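Local coordinates for regulatory protein of LacI family (Chloroflexus aggregans, PDB 3BBL) that probably regulates transcription as a LacI-family DNA-binding regulator, through a periplasmic binding protein-like domain expected to sense a small ligand, at residues A[66-71]-A[86-91]. Numbering follows the deposited sequence.
Sequences DGFVLS and QKFPFV
Strands 67-70 and 90-93 are the two parallel strands of a beta-alpha-beta unit connected through helix 78-85, as in the Rossmann-like subdomains of periplasmic binding protein-like folds; F68 pairs with F90 and V69 with V91, in parallel register. Three backbone hydrogen bonds of 2.9 to 3.1 Å define the pairing: F68 N to P89 O, V91 N to F68 O and L70 N to V91 O. The first is the most bent, with 148° at the hydrogen, and its donor is tilted out of the carbonyl plane of P89. Its acceptor, P89 O, also receives a CA-H...O contact from G67 CA.

The CB of F88 points toward segment 66-71. F88 CG stands anti to the backbone N (chi1 -159°), and the CD2-CE2-CZ side of the ring lies against D66-F68: CE2 is 3.7 Å from G67 CA, and CZ is 3.6 Å from the carbonyl O of D66. CE2 also meets CE2 of F68 at 3.7 Å; the two side chains cross at about a right angle, with ring planes 54° apart. An alanine in place of F88 would probably leave CD2 and CE2 of F68 and the D66-G67 backbone without this apolar cover. P89 packs its ring over D66 O, with CG 3.4 Å away. Further along, F68 and F90 meet through their CB atoms, while CD1 of L70 touches CD1 of F90.

F68 and F90 project to the same face, where helix 78-85 packs with L83 against both, and helix 54-61 adds I60 against F68 and F88. V69 and V91 project to the other face, against L254 of helix 243-258. Strand 67-70 is itself flanked by strand 6-9, whose G8 bonds to G67 and V69, placing the pair inside the parallel run 40-43, 6-9, 67-70, 90-93, 104-107.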
loop_
_atom_site.group_PDB
_atom_site.type_symbol
_atom_site.label_atom_id
_atom_site.label_comp_id
_atom_site.label_asym_id
_atom_site.label_seq_id
_atom_site.Cartn_x
_atom_site.Cartn_y
_atom_site.Cartn_z
ATOM N N ASP A 66 26.004 -9.900 -1.057
ATOM C CA ASP A 66 27.164 -9.232 -1.625
ATOM C C ASP A 66 27.037 -7.725 -1.458
ATOM O O ASP A 66 27.991 -6.985 -1.680
ATOM C CB ASP A 66 27.291 -9.566 -3.114
ATOM C CG ASP A 66 27.142 -11.043 -3.390
ATOM O OD1 ASP A 66 27.720 -11.853 -2.634
ATOM O OD2 ASP A 66 26.450 -11.398 -4.361
ATOM N N GLY A 67 25.853 -7.275 -1.066
ATOM C CA GLY A 67 25.622 -5.851 -0.895
ATOM C C GLY A 67 24.267 -5.546 -0.284
ATOM O O GLY A 67 23.420 -6.434 -0.125
ATOM N N PHE A 68 24.062 -4.280 0.057
ATOM C CA PHE A 68 22.819 -3.833 0.666
ATOM C C PHE A 68 22.231 -2.622 -0.038
ATOM O O PHE A 68 22.931 -1.853 -0.696
ATOM C CB PHE A 68 23.054 -3.406 2.112
ATOM C CG PHE A 68 23.463 -4.509 3.030
ATOM C CD1 PHE A 68 22.519 -5.387 3.547
ATOM C CD2 PHE A 68 24.790 -4.632 3.431
ATOM C CE1 PHE A 68 22.884 -6.370 4.458
ATOM C CE2 PHE A 68 25.172 -5.607 4.338
ATOM C CZ PHE A 68 24.217 -6.482 4.857
ATOM N N VAL A 69 20.925 -2.468 0.114
ATOM C CA VAL A 69 20.220 -1.311 -0.394
ATOM C C VAL A 69 19.597 -0.790 0.898
ATOM O O VAL A 69 19.056 -1.572 1.682
ATOM C CB VAL A 69 19.129 -1.682 -1.398
ATOM C CG1 VAL A 69 18.269 -0.456 -1.698
ATOM C CG2 VAL A 69 19.766 -2.181 -2.688
ATOM N N LEU A 70 19.718 0.509 1.144
ATOM C CA LEU A 70 19.173 1.107 2.359
ATOM C C LEU A 70 18.099 2.130 2.014
ATOM O O LEU A 70 18.218 2.837 1.020
ATOM C CB LEU A 70 20.283 1.815 3.154
ATOM C CG LEU A 70 21.625 1.122 3.409
ATOM C CD1 LEU A 70 22.601 2.131 4.003
ATOM C CD2 LEU A 70 21.448 -0.070 4.339
ATOM N N SER A 71 17.052 2.198 2.835
ATOM C CA SER A 71 15.977 3.173 2.646
ATOM C C SER A 71 15.727 3.845 3.997
ATOM O O SER A 71 16.250 3.384 5.012
ATOM C CB SER A 71 14.705 2.503 2.112
ATOM O OG SER A 71 14.241 1.487 2.968
ATOM N N GLN A 86 33.286 -0.546 6.834
ATOM C CA GLN A 86 33.534 -1.925 6.433
ATOM C C GLN A 86 33.857 -2.074 4.950
ATOM O O GLN A 86 34.114 -3.181 4.477
ATOM C CB GLN A 86 32.315 -2.785 6.753
ATOM C CG GLN A 86 31.799 -2.640 8.169
ATOM C CD GLN A 86 32.782 -3.144 9.210
ATOM O OE1 GLN A 86 33.169 -4.313 9.194
ATOM N NE2 GLN A 86 33.189 -2.262 10.123
ATOM N N LYS A 87 33.847 -0.973 4.210
ATOM C CA LYS A 87 34.126 -1.047 2.780
ATOM C C LYS A 87 33.234 -2.086 2.088
ATOM O O LYS A 87 33.644 -2.696 1.101
ATOM C CB LYS A 87 35.596 -1.408 2.537
ATOM C CG LYS A 87 36.569 -0.239 2.579
ATOM C CD LYS A 87 36.603 0.448 3.936
ATOM C CE LYS A 87 37.626 1.586 3.946
ATOM N NZ LYS A 87 37.668 2.311 5.252
ATOM N N PHE A 88 32.020 -2.286 2.602
ATOM C CA PHE A 88 31.090 -3.253 2.014
ATOM C C PHE A 88 30.146 -2.571 1.016
ATOM O O PHE A 88 29.644 -1.479 1.272
ATOM C CB PHE A 88 30.267 -3.935 3.110
ATOM C CG PHE A 88 29.675 -5.247 2.688
ATOM C CD1 PHE A 88 30.480 -6.376 2.557
ATOM C CD2 PHE A 88 28.326 -5.353 2.390
ATOM C CE1 PHE A 88 29.949 -7.592 2.134
ATOM C CE2 PHE A 88 27.781 -6.564 1.964
ATOM C CZ PHE A 88 28.594 -7.687 1.836
ATOM N N PRO A 89 29.881 -3.220 -0.131
ATOM C CA PRO A 89 28.998 -2.671 -1.171
ATOM C C PRO A 89 27.581 -2.334 -0.701
ATOM O O PRO A 89 26.926 -3.131 -0.018
ATOM C CB PRO A 89 28.980 -3.770 -2.233
ATOM C CG PRO A 89 30.272 -4.498 -2.009
ATOM C CD PRO A 89 30.357 -4.559 -0.512
ATOM N N PHE A 90 27.111 -1.150 -1.074
ATOM C CA PHE A 90 25.771 -0.726 -0.706
ATOM C C PHE A 90 25.377 0.506 -1.485
ATOM O O PHE A 90 26.225 1.285 -1.913
ATOM C CB PHE A 90 25.685 -0.437 0.797
ATOM C CG PHE A 90 26.220 0.911 1.200
ATOM C CD1 PHE A 90 25.401 2.040 1.171
ATOM C CD2 PHE A 90 27.537 1.053 1.629
ATOM C CE1 PHE A 90 25.889 3.293 1.572
ATOM C CE2 PHE A 90 28.034 2.297 2.031
ATOM C CZ PHE A 90 27.210 3.419 2.003
ATOM N N VAL A 91 24.076 0.660 -1.681
ATOM C CA VAL A 91 23.523 1.816 -2.367
ATOM C C VAL A 91 22.420 2.320 -1.459
ATOM O O VAL A 91 21.595 1.540 -0.986
ATOM C CB VAL A 91 22.911 1.447 -3.732
ATOM C CG1 VAL A 91 22.110 2.621 -4.270
ATOM C CG2 VAL A 91 24.002 1.079 -4.711
#